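Local atomic coordinates of rhamnose ABC transporter, periplasmic rhamnose-binding protein (Kribbella flavida, PDB entry 4KVF), a protein that probably binds a sugar, presumably rhamnose, as the periplasmic binding component of an ABC transporter. Residues A[141-146]-A[277-282]; A[157-162]-A[226-231]; A[214-219]-A[238-243]; A[311-316]-A[324-329]. All coordinates share one frame; numbering follows the deposited sequence.

Contact 1: residues A[141-146]-A[277-282]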
loop_
_atom_site.group_PDB
_atom_site.type_symbol
_atom_site.label_atom_id
_atom_site.label_comp_id
_atom_site.label_asym_id
_atom_site.label_seq_id
_atom_site.Cartn_x
_atom_site.Cartn_y
_atom_site.Cartn_z
ATOM N N ASN A 141 3.712 -0.400 -7.111
ATOM C CA ASN A 141 2.632 -1.021 -6.355
ATOM C C ASN A 141 3.151 -1.530 -5.014
ATOM O O ASN A 141 4.074 -2.352 -4.975
ATOM C CB ASN A 141 2.035 -2.182 -7.156
ATOM C CG ASN A 141 0.708 -2.653 -6.592
ATOM O OD1 ASN A 141 0.247 -2.140 -5.571
ATOM N ND2 ASN A 141 0.062 -3.589 -7.288
ATOM N N GLN A 142 2.571 -1.035 -3.918
ATOM C CA GLN A 142 3.103 -1.332 -2.591
ATOM C C GLN A 142 2.973 -2.801 -2.252
ATOM O O GLN A 142 3.813 -3.366 -1.539
ATOM C CB GLN A 142 2.430 -0.484 -1.499
ATOM C CG GLN A 142 0.928 -0.614 -1.437
ATOM C CD GLN A 142 0.234 0.481 -2.218
ATOM O OE1 GLN A 142 0.569 0.738 -3.376
ATOM N NE2 GLN A 142 -0.726 1.146 -1.583
ATOM N N ALA A 143 1.936 -3.428 -2.787
ATOM C CA ALA A 143 1.735 -4.861 -2.589
ATOM C C ALA A 143 0.624 -5.271 -3.519
ATOM O O ALA A 143 -0.321 -4.515 -3.691
ATOM C CB ALA A 143 1.346 -5.156 -1.141
ATOM N N THR A 144 0.728 -6.459 -4.102
ATOM C CA THR A 144 -0.305 -6.933 -5.019
ATOM C C THR A 144 -1.532 -7.380 -4.236
ATOM O O THR A 144 -1.460 -7.638 -3.034
ATOM C CB THR A 144 0.165 -8.109 -5.883
ATOM O OG1 THR A 144 0.552 -9.201 -5.047
ATOM C CG2 THR A 144 1.345 -7.696 -6.767
ATOM N N THR A 145 -2.664 -7.485 -4.920
ATOM C CA THR A 145 -3.842 -7.985 -4.237
ATOM C C THR A 145 -3.634 -9.451 -3.854
ATOM O O THR A 145 -4.118 -9.898 -2.815
ATOM C CB THR A 145 -5.120 -7.817 -5.062
ATOM O OG1 THR A 145 -4.976 -8.514 -6.303
ATOM C CG2 THR A 145 -5.388 -6.352 -5.332
ATOM N N GLN A 146 -2.898 -10.187 -4.685
ATOM C CA GLN A 146 -2.548 -11.569 -4.369
ATOM C C GLN A 146 -1.716 -11.591 -3.096
ATOM O O GLN A 146 -1.956 -12.403 -2.189
ATOM C CB GLN A 146 -1.752 -12.208 -5.516
ATOM C CG GLN A 146 -1.392 -13.660 -5.288
ATOM C CD GLN A 146 -2.616 -14.546 -5.140
ATOM O OE1 GLN A 146 -3.655 -14.311 -5.764
ATOM N NE2 GLN A 146 -2.499 -15.576 -4.309
ATOM N N ALA A 277 -0.656 -6.739 9.020
ATOM C CA ALA A 277 0.151 -6.364 7.863
ATOM C C ALA A 277 -0.162 -4.964 7.357
ATOM O O ALA A 277 -1.213 -4.405 7.643
ATOM C CB ALA A 277 -0.059 -7.374 6.727
ATOM N N LEU A 278 0.777 -4.400 6.606
ATOM C CA LEU A 278 0.507 -3.268 5.730
ATOM C C LEU A 278 1.730 -3.186 4.832
ATOM O O LEU A 278 2.099 -4.172 4.197
ATOM C CB LEU A 278 0.291 -1.957 6.506
ATOM C CG LEU A 278 -0.393 -0.824 5.726
ATOM C CD1 LEU A 278 -1.905 -1.076 5.531
ATOM C CD2 LEU A 278 -0.151 0.541 6.366
ATOM N N TRP A 279 2.379 -2.030 4.822
ATOM C CA TRP A 279 3.559 -1.799 4.001
ATOM C C TRP A 279 4.270 -0.572 4.570
ATOM O O TRP A 279 3.711 0.133 5.406
ATOM C CB TRP A 279 3.154 -1.597 2.531
ATOM C CG TRP A 279 1.912 -0.755 2.340
ATOM C CD1 TRP A 279 1.848 0.610 2.309
ATOM C CD2 TRP A 279 0.570 -1.226 2.141
ATOM N NE1 TRP A 279 0.546 1.017 2.114
ATOM C CE2 TRP A 279 -0.256 -0.087 2.012
ATOM C CE3 TRP A 279 -0.011 -2.493 2.063
ATOM C CZ2 TRP A 279 -1.633 -0.182 1.805
ATOM C CZ3 TRP A 279 -1.377 -2.585 1.858
ATOM C CH2 TRP A 279 -2.172 -1.435 1.733
ATOM N N ASN A 280 5.510 -0.335 4.161
ATOM C CA ASN A 280 6.232 0.845 4.626
ATOM C C ASN A 280 6.138 1.924 3.554
ATOM O O ASN A 280 6.772 1.811 2.504
ATOM C CB ASN A 280 7.694 0.501 4.941
ATOM C CG ASN A 280 8.484 1.697 5.435
ATOM O OD1 ASN A 280 7.954 2.810 5.564
ATOM N ND2 ASN A 280 9.761 1.470 5.746
ATOM N N PRO A 281 5.333 2.972 3.806
ATOM C CA PRO A 281 5.084 3.954 2.747
ATOM C C PRO A 281 6.361 4.640 2.319
ATOM O O PRO A 281 6.467 5.038 1.163
ATOM C CB PRO A 281 4.154 4.977 3.420
ATOM C CG PRO A 281 3.569 4.252 4.581
ATOM C CD PRO A 281 4.648 3.331 5.056
ATOM N N ALA A 282 7.310 4.792 3.238
ATOM C CA ALA A 282 8.583 5.415 2.890
ATOM C C ALA A 282 9.282 4.645 1.774
ATOM O O ALA A 282 9.925 5.233 0.901
ATOM C CB ALA A 282 9.489 5.549 4.121
#

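Contact 2: residues A[157-162]-A[226-231]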
loop_
_atom_site.group_PDB
_atom_site.type_symbol
_atom_site.label_atom_id
_atom_site.label_comp_id
_atom_site.label_asym_id
_atom_site.label_seq_id
_atom_site.Cartn_x
_atom_site.Cartn_y
_atom_site.Cartn_z
ATOM N N LYS A 157 -4.505 -18.216 9.499
ATOM C CA LYS A 157 -4.263 -19.638 9.713
ATOM C C LYS A 157 -3.355 -19.888 10.916
ATOM O O LYS A 157 -3.625 -20.767 11.728
ATOM C CB LYS A 157 -3.664 -20.283 8.459
ATOM C CG LYS A 157 -3.575 -21.806 8.516
ATOM C CD LYS A 157 -3.175 -22.340 7.150
ATOM C CE LYS A 157 -3.104 -23.850 7.093
ATOM N NZ LYS A 157 -2.686 -24.257 5.721
ATOM N N GLU A 158 -2.283 -19.107 11.020
ATOM C CA GLU A 158 -1.373 -19.202 12.159
ATOM C C GLU A 158 -2.110 -18.909 13.466
ATOM O O GLU A 158 -2.033 -19.682 14.422
ATOM C CB GLU A 158 -0.201 -18.228 11.985
ATOM C CG GLU A 158 0.687 -18.513 10.783
ATOM C CD GLU A 158 1.633 -17.365 10.463
ATOM O OE1 GLU A 158 2.643 -17.602 9.762
ATOM O OE2 GLU A 158 1.360 -16.225 10.901
ATOM N N LEU A 159 -2.832 -17.793 13.498
ATOM C CA LEU A 159 -3.529 -17.361 14.710
ATOM C C LEU A 159 -4.616 -18.353 15.128
ATOM O O LEU A 159 -4.910 -18.504 16.317
ATOM C CB LEU A 159 -4.109 -15.950 14.512
ATOM C CG LEU A 159 -3.061 -14.837 14.353
ATOM C CD1 LEU A 159 -3.681 -13.577 13.752
ATOM C CD2 LEU A 159 -2.417 -14.534 15.703
ATOM N N ALA A 160 -5.200 -19.045 14.154
ATOM C CA ALA A 160 -6.252 -20.024 14.430
ATOM C C ALA A 160 -5.672 -21.394 14.763
ATOM O O ALA A 160 -6.414 -22.346 15.007
ATOM C CB ALA A 160 -7.198 -20.140 13.250
ATOM N N GLY A 161 -4.347 -21.493 14.759
ATOM C CA GLY A 161 -3.689 -22.761 15.010
ATOM C C GLY A 161 -3.998 -23.800 13.947
ATOM O O GLY A 161 -4.126 -24.986 14.251
ATOM N N GLY A 162 -4.129 -23.355 12.699
ATOM C CA GLY A 162 -4.304 -24.263 11.578
ATOM C C GLY A 162 -5.736 -24.596 11.188
ATOM O O GLY A 162 -5.976 -25.105 10.093
ATOM N N LEU A 226 -15.712 -18.519 17.012
ATOM C CA LEU A 226 -14.836 -17.731 16.151
ATOM C C LEU A 226 -13.401 -17.682 16.683
ATOM O O LEU A 226 -13.179 -17.414 17.865
ATOM C CB LEU A 226 -15.393 -16.317 16.024
ATOM C CG LEU A 226 -14.841 -15.461 14.895
ATOM C CD1 LEU A 226 -15.098 -16.132 13.560
ATOM C CD2 LEU A 226 -15.493 -14.088 14.941
ATOM N N LYS A 227 -12.427 -17.943 15.815
ATOM C CA LYS A 227 -11.027 -17.893 16.224
ATOM C C LYS A 227 -10.327 -16.590 15.830
ATOM O O LYS A 227 -9.476 -16.089 16.555
ATOM C CB LYS A 227 -10.248 -19.088 15.659
ATOM C CG LYS A 227 -10.449 -20.390 16.421
ATOM C CD LYS A 227 -9.213 -21.270 16.295
ATOM C CE LYS A 227 -9.480 -22.706 16.718
ATOM N NZ LYS A 227 -8.350 -23.601 16.322
ATOM N N VAL A 228 -10.657 -16.062 14.658
ATOM C CA VAL A 228 -9.960 -14.891 14.145
ATOM C C VAL A 228 -10.926 -13.958 13.449
ATOM O O VAL A 228 -11.760 -14.403 12.668
ATOM C CB VAL A 228 -8.868 -15.280 13.115
ATOM C CG1 VAL A 228 -8.002 -14.076 12.776
ATOM C CG2 VAL A 228 -7.994 -16.420 13.644
ATOM N N ILE A 229 -10.810 -12.664 13.733
ATOM C CA ILE A 229 -11.437 -11.649 12.907
ATOM C C ILE A 229 -10.328 -11.042 12.067
ATOM O O ILE A 229 -9.322 -10.593 12.614
ATOM C CB ILE A 229 -12.084 -10.533 13.748
ATOM C CG1 ILE A 229 -13.202 -11.109 14.622
ATOM C CG2 ILE A 229 -12.605 -9.429 12.836
ATOM C CD1 ILE A 229 -13.944 -10.079 15.441
ATOM N N VAL A 230 -10.507 -11.040 10.744
ATOM C CA VAL A 230 -9.546 -10.443 9.823
ATOM C C VAL A 230 -10.169 -9.159 9.292
ATOM O O VAL A 230 -11.218 -9.203 8.661
ATOM C CB VAL A 230 -9.273 -11.364 8.595
ATOM C CG1 VAL A 230 -8.257 -10.732 7.649
ATOM C CG2 VAL A 230 -8.804 -12.750 9.037
ATOM N N SER A 231 -9.548 -8.015 9.555
ATOM C CA SER A 231 -10.120 -6.747 9.106
ATOM C C SER A 231 -9.151 -6.019 8.195
ATOM O O SER A 231 -8.208 -5.388 8.674
ATOM C CB SER A 231 -10.479 -5.876 10.315
ATOM O OG SER A 231 -11.270 -4.765 9.925
#

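Contact 3: residues A[214-219]-A[238-243]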
loop_
_atom_site.group_PDB
_atom_site.type_symbol
_atom_site.label_atom_id
_atom_site.label_comp_id
_atom_site.label_asym_id
_atom_site.label_seq_id
_atom_site.Cartn_x
_atom_site.Cartn_y
_atom_site.Cartn_z
ATOM N N THR A 214 -19.047 -1.823 16.598
ATOM C CA THR A 214 -20.284 -2.573 16.800
ATOM C C THR A 214 -20.356 -3.843 15.939
ATOM O O THR A 214 -20.862 -4.877 16.383
ATOM C CB THR A 214 -21.509 -1.680 16.545
ATOM O OG1 THR A 214 -21.486 -0.592 17.476
ATOM C CG2 THR A 214 -22.791 -2.463 16.740
ATOM N N GLU A 215 -19.846 -3.777 14.712
ATOM C CA GLU A 215 -19.849 -4.971 13.867
ATOM C C GLU A 215 -18.905 -6.050 14.405
ATOM O O GLU A 215 -19.180 -7.245 14.261
ATOM C CB GLU A 215 -19.533 -4.630 12.399
ATOM C CG GLU A 215 -20.643 -3.860 11.695
ATOM C CD GLU A 215 -21.929 -4.664 11.546
ATOM O OE1 GLU A 215 -21.849 -5.882 11.270
ATOM O OE2 GLU A 215 -23.022 -4.077 11.704
ATOM N N ALA A 216 -17.800 -5.634 15.029
ATOM C CA ALA A 216 -16.877 -6.590 15.646
ATOM C C ALA A 216 -17.558 -7.301 16.806
ATOM O O ALA A 216 -17.451 -8.519 16.974
ATOM C CB ALA A 216 -15.612 -5.887 16.124
ATOM N N GLN A 217 -18.256 -6.514 17.613
ATOM C CA GLN A 217 -19.050 -7.017 18.723
ATOM C C GLN A 217 -20.076 -8.018 18.203
ATOM O O GLN A 217 -20.272 -9.090 18.781
ATOM C CB GLN A 217 -19.756 -5.832 19.379
ATOM C CG GLN A 217 -20.335 -6.064 20.747
ATOM C CD GLN A 217 -20.793 -4.754 21.365
ATOM O OE1 GLN A 217 -21.231 -3.846 20.653
ATOM N NE2 GLN A 217 -20.668 -4.636 22.686
ATOM N N GLY A 218 -20.722 -7.664 17.098
ATOM C CA GLY A 218 -21.746 -8.511 16.516
ATOM C C GLY A 218 -21.209 -9.850 16.049
ATOM O O GLY A 218 -21.869 -10.878 16.204
ATOM N N LEU A 219 -20.012 -9.845 15.473
ATOM C CA LEU A 219 -19.408 -11.088 14.990
ATOM C C LEU A 219 -19.151 -12.042 16.144
ATOM O O LEU A 219 -19.455 -13.238 16.071
ATOM C CB LEU A 219 -18.098 -10.815 14.236
ATOM C CG LEU A 219 -18.214 -10.224 12.826
ATOM C CD1 LEU A 219 -16.842 -9.814 12.291
ATOM C CD2 LEU A 219 -18.880 -11.224 11.889
ATOM N N ALA A 238 -8.528 -1.445 13.935
ATOM C CA ALA A 238 -8.389 -0.651 15.156
ATOM C C ALA A 238 -9.647 -0.706 16.022
ATOM O O ALA A 238 -9.568 -0.756 17.253
ATOM C CB ALA A 238 -8.035 0.798 14.821
ATOM N N ALA A 239 -10.809 -0.686 15.380
ATOM C CA ALA A 239 -12.064 -0.722 16.110
ATOM C C ALA A 239 -12.315 -2.110 16.691
ATOM O O ALA A 239 -12.789 -2.237 17.816
ATOM C CB ALA A 239 -13.212 -0.308 15.219
ATOM N N ALA A 240 -11.987 -3.147 15.925
ATOM C CA ALA A 240 -12.144 -4.510 16.428
ATOM C C ALA A 240 -11.217 -4.768 17.606
ATOM O O ALA A 240 -11.617 -5.368 18.599
ATOM C CB ALA A 240 -11.899 -5.530 15.325
ATOM N N SER A 241 -9.976 -4.300 17.493
ATOM C CA SER A 241 -8.999 -4.457 18.561
ATOM C C SER A 241 -9.451 -3.729 19.810
ATOM O O SER A 241 -9.323 -4.243 20.929
ATOM C CB SER A 241 -7.642 -3.916 18.121
ATOM O OG SER A 241 -7.218 -4.566 16.941
ATOM N N ARG A 242 -9.982 -2.527 19.620
ATOM C CA ARG A 242 -10.453 -1.744 20.753
ATOM C C ARG A 242 -11.601 -2.458 21.455
ATOM O O ARG A 242 -11.683 -2.451 22.679
ATOM C CB ARG A 242 -10.870 -0.332 20.334
ATOM C CG ARG A 242 -11.163 0.583 21.519
ATOM C CD ARG A 242 -11.424 2.014 21.085
ATOM N NE ARG A 242 -12.691 2.154 20.376
ATOM C CZ ARG A 242 -12.802 2.301 19.061
ATOM N NH1 ARG A 242 -14.001 2.420 18.510
ATOM N NH2 ARG A 242 -11.715 2.330 18.295
ATOM N N TYR A 243 -12.485 -3.083 20.682
ATOM C CA TYR A 243 -13.557 -3.855 21.300
ATOM C C TYR A 243 -13.002 -5.062 22.042
ATOM O O TYR A 243 -13.313 -5.277 23.206
ATOM C CB TYR A 243 -14.601 -4.341 20.297
ATOM C CG TYR A 243 -15.545 -5.313 20.963
ATOM C CD1 TYR A 243 -16.458 -4.872 21.899
ATOM C CD2 TYR A 243 -15.495 -6.674 20.688
ATOM C CE1 TYR A 243 -17.312 -5.751 22.537
ATOM C CE2 TYR A 243 -16.349 -7.569 21.327
ATOM C CZ TYR A 243 -17.256 -7.098 22.246
ATOM O OH TYR A 243 -18.114 -7.972 22.884
#

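Contact 4: residues A[311-316]-A[324-329]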
loop_
_atom_site.group_PDB
_atom_site.type_symbol
_atom_site.label_atom_id
_atom_site.label_comp_id
_atom_site.label_asym_id
_atom_site.label_seq_id
_atom_site.Cartn_x
_atom_site.Cartn_y
_atom_site.Cartn_z
ATOM N N GLY A 311 18.864 0.985 -4.563
ATOM C CA GLY A 311 19.508 1.281 -3.296
ATOM C C GLY A 311 19.328 0.192 -2.253
ATOM O O GLY A 311 19.535 -0.994 -2.529
ATOM N N LYS A 312 18.909 0.604 -1.060
ATOM C CA LYS A 312 18.776 -0.273 0.103
ATOM C C LYS A 312 17.734 -1.361 -0.126
ATOM O O LYS A 312 17.703 -2.350 0.604
ATOM C CB LYS A 312 18.375 0.543 1.343
ATOM C CG LYS A 312 16.901 0.964 1.349
ATOM C CD LYS A 312 16.599 1.946 2.487
ATOM C CE LYS A 312 15.125 2.347 2.460
ATOM N NZ LYS A 312 14.814 3.324 3.543
ATOM N N LEU A 313 16.865 -1.168 -1.114
ATOM C CA LEU A 313 15.780 -2.123 -1.364
ATOM C C LEU A 313 16.209 -3.315 -2.233
ATOM O O LEU A 313 15.449 -4.272 -2.386
ATOM C CB LEU A 313 14.578 -1.437 -2.009
ATOM C CG LEU A 313 13.953 -0.333 -1.167
ATOM C CD1 LEU A 313 12.763 0.246 -1.929
ATOM C CD2 LEU A 313 13.523 -0.879 0.183
ATOM N N GLY A 314 17.409 -3.247 -2.799
ATOM C CA GLY A 314 17.942 -4.337 -3.604
ATOM C C GLY A 314 17.505 -4.263 -5.056
ATOM O O GLY A 314 17.211 -3.191 -5.583
ATOM N N GLU A 315 17.450 -5.415 -5.711
ATOM C CA GLU A 315 17.162 -5.485 -7.144
ATOM C C GLU A 315 15.682 -5.718 -7.432
ATOM O O GLU A 315 15.001 -6.496 -6.749
ATOM C CB GLU A 315 17.991 -6.600 -7.804
ATOM C CG GLU A 315 17.939 -6.594 -9.337
ATOM C CD GLU A 315 18.783 -7.708 -9.953
ATOM O OE1 GLU A 315 18.666 -8.873 -9.502
ATOM O OE2 GLU A 315 19.577 -7.413 -10.872
ATOM N N TYR A 316 15.182 -5.028 -8.451
ATOM C CA TYR A 316 13.794 -5.164 -8.868
ATOM C C TYR A 316 13.685 -5.661 -10.294
ATOM O O TYR A 316 14.519 -5.334 -11.132
ATOM C CB TYR A 316 13.050 -3.839 -8.706
ATOM C CG TYR A 316 12.638 -3.665 -7.268
ATOM C CD1 TYR A 316 11.423 -4.169 -6.816
ATOM C CD2 TYR A 316 13.503 -3.102 -6.347
ATOM C CE1 TYR A 316 11.051 -4.058 -5.487
ATOM C CE2 TYR A 316 13.147 -2.985 -5.013
ATOM C CZ TYR A 316 11.909 -3.455 -4.594
ATOM O OH TYR A 316 11.561 -3.354 -3.266
ATOM N N ILE A 324 5.889 -2.329 -10.940
ATOM C CA ILE A 324 6.994 -2.718 -10.098
ATOM C C ILE A 324 6.458 -2.913 -8.683
ATOM O O ILE A 324 5.958 -1.975 -8.078
ATOM C CB ILE A 324 8.088 -1.626 -10.082
ATOM C CG1 ILE A 324 8.561 -1.358 -11.519
ATOM C CG2 ILE A 324 9.249 -2.053 -9.198
ATOM C CD1 ILE A 324 9.511 -0.154 -11.642
ATOM N N VAL A 325 6.544 -4.140 -8.178
ATOM C CA VAL A 325 5.923 -4.461 -6.884
ATOM C C VAL A 325 6.946 -4.315 -5.777
ATOM O O VAL A 325 8.002 -4.955 -5.830
ATOM C CB VAL A 325 5.398 -5.918 -6.887
ATOM C CG1 VAL A 325 4.794 -6.264 -5.522
ATOM C CG2 VAL A 325 4.364 -6.077 -7.996
ATOM N N LEU A 326 6.643 -3.482 -4.778
ATOM C CA LEU A 326 7.595 -3.179 -3.715
ATOM C C LEU A 326 8.023 -4.456 -3.003
ATOM O O LEU A 326 9.204 -4.676 -2.735
ATOM C CB LEU A 326 6.988 -2.189 -2.712
ATOM C CG LEU A 326 7.746 -1.941 -1.407
ATOM C CD1 LEU A 326 9.127 -1.323 -1.677
ATOM C CD2 LEU A 326 6.920 -1.044 -0.492
ATOM N N GLY A 327 7.050 -5.313 -2.721
ATOM C CA GLY A 327 7.339 -6.617 -2.155
ATOM C C GLY A 327 6.081 -7.190 -1.542
ATOM O O GLY A 327 4.998 -6.625 -1.702
ATOM N N PRO A 328 6.210 -8.324 -0.853
ATOM C CA PRO A 328 5.059 -8.824 -0.097
ATOM C C PRO A 328 4.714 -7.809 0.991
ATOM O O PRO A 328 5.560 -6.964 1.317
ATOM C CB PRO A 328 5.594 -10.122 0.528
ATOM C CG PRO A 328 6.754 -10.510 -0.325
ATOM C CD PRO A 328 7.374 -9.224 -0.769
ATOM N N PRO A 329 3.491 -7.879 1.550
ATOM C CA PRO A 329 3.119 -6.981 2.651
ATOM C C PRO A 329 4.104 -7.081 3.807
ATOM O O PRO A 329 4.678 -8.146 4.040
ATOM C CB PRO A 329 1.758 -7.519 3.093
ATOM C CG PRO A 329 1.204 -8.160 1.837
ATOM C CD PRO A 329 2.387 -8.785 1.170
#

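Contact 1: residues A[141-146]-A[277-282]
In the hinge between the two lobes of this type I periplasmic-binding-protein fold, Gln142 of one crossover lies against Trp279 of another. The first crossover runs from strand 138-141 into helix 145-159, the second from strand 276-278 into helix 281-296. Gln142 CG sits over the middle of the indole, 3.6 Å from Trp279 CD2, and makes a CH-pi contact with the five-membered ring, only 11° off its normal. The torsion that brings it there sets CG between the backbone N and the carbonyl carbon (chi1 57°), after which the chain bends and carries the amide over the indole with its plane steeply turned, 76° from that of the ring. Gln142 NE2 passes 3.8 Å from Trp279 CZ2 but is hydrogen-bonded to Asp128 OD1, while Trp279 NE1 is hydrogen-bonded to OH of Tyr53, in helix 52-67. The opposite indole face carries Leu278 CG, so the ring is sandwiched between aliphatic carbons. Ala143 CB comes obliquely to Trp279 CE3 at 4.4 Å, and Ile148 of helix 145-159 also touches the indole. A glycerol, probably from the crystallisation liquor, lies about 5 Å from the Trp279 side chain. Just beyond the tryptophan, Asn280 N-caps helix 281-296: Ala282 N donates to Asn280 OD1 over 3.1 Å, approaching from above the carbonyl plane.

Contact 2: residues A[157-162]-A[226-231]
Lys227 reaches past Ala160 to make the polar link between strand 226-231 and the end of helix 145-159. Its NZ donates to Ala160 O over 2.7 Å, approaching well along the carbonyl direction (C=O...N angle 155°) and tilted 21° from the carbonyl plane. The same ammonium also bonds to Ser163 O, so two backbone carbonyls of the turn leaving the helix grip one charge. Within that turn the backbone closes a Schellman motif: Gly162 N returns to Lys157 O at 2.8 Å, Gly161 N returns to Glu158 O at 3.0 Å, and Gly161 takes the positive phi. The positive charge beside this C-terminal end would probably suit the carbonyls gathered there. Apolar contacts complete the joint. Ala160 CB lies alongside the extended lysine chain, 3.8 Å from Lys227 CD; the same Ala160 CB also meets Val228 CG2, at 3.8 Å. That methyl stands anti to the carbonyl carbon of Val228, a placement that brings it up to Leu159 as well, 4.0 Å from Leu159 CB. Leu159 and Val228 both touch Thr256 of strand 254-257, which continues the apolar layer. A helix laid on one face of a parallel sheet in this way is characteristic of the Rossmann-like alpha/beta lobes of periplasmic binding proteins.

Contact 3: residues A[214-219]-A[238-243]
Gln217 lies across the ring of Tyr243 where helix 209-222 packs against helix 234-245. The two are successive helices flanking the parallel sheet of one lobe, with strand 226-231 between them in the chain; their short segments cross at -58° and come within 8.6 Å, axis to axis. The glutamine meets the ring from the backbone outward. Its CA sits over the face, offset toward the rim, 4.0 Å from the centroid of the Tyr243 ring in a CH-pi contact. Gln217 CB follows at 4.0 Å from Tyr243 CE1, and CG, placed anti to the backbone N (chi1 -165°), closes to 3.5 Å from the same Tyr243 CE1 while also lying beside CZ and OH. Beyond CG the chain runs extended, crossing the tyrosine at about a right angle. Gln217 CD then stands 3.8 Å from Tyr243 CE1, and finally NE2 reaches that carbon at 3.5 Å from beyond the rim, the amide plane being turned well away from the ring plane. Deeper in, Ala216 CB abuts the other helix directly, 3.7 Å from Ala240 CA, and both alanines rest on Leu169 of strand 164-170. Phe213 meets the tyrosine edge-to-face, while Arg242 pairs with Asp209 in a salt bridge that ties the two helices beside this site. Between the segments themselves the contact is made by van der Waals and CH-pi touching: small alanines let the backbones approach, and because CA and CG lie over the ring while NE2 stays outside its rim, the glutamine's face contact is aliphatic.

Contact 4: residues A[311-316]-A[324-329]
Leu313 opens the contact from a short 3-10 turn, its CD1 methyl meeting the CD1 methyl of Leu326 at 4.0 Å, the two leucine side chains meeting at a slant. Leu313 also touches Tyr286 and Leu287 of helix 281-296. Gly314 N then bonds back to Gly311 O, and strand 315-317 begins at Glu315. This turn joins strands 307-309 and 315-317 into a small beta hairpin, set beside strand 323-325, the edge strand of the six-stranded parallel sheet; from that edge the chain leaves through the interdomain hinge of the periplasmic-binding-protein fold. Tyr316 carries most of the contact. With CG anti to its carbonyl carbon (chi1 -81°), the ring turns an edge to the departing backbone. Tyr316 CD1 lies 3.9 Å from Ile324 CG2, an oblique approach, and further along that edge Tyr316 CE1 comes 3.2 Å from Val325 O, near the ring plane. The hydroxyl ends the line: Tyr316 OH donates to Leu326 O over 2.8 Å, in the carbonyl plane and on a lone pair (C=O...O angle 134°), with Leu326 CD1 3.5 Å from Tyr316 OH.

Contacts 1 and 3 are buried, contact 2 is partly so and contact 4 lies at the surface. Contacts 1 and 4 adjoin at the hinge, about 10 Å between centres, through backbone pairing of Asn141 with Ile324 and Leu326; Leu278 packs on Pro329, which brings in the third crossover. Contacts 2 and 3 share one lobe: strand 226-231, used in contact 2, falls in the chain between the helices of contact 3, and Ile229 touches Ala216 and Leu219. Helix 145-159 ties contact 1 to contact 2, starting at the hinge and ending in the lobe of contacts 2 and 3. Chemistry follows place: the buried pair rely on aromatic faces and aliphatic carbons, while contacts 2 and 4 each add a side-chain bond to a backbone carbonyl.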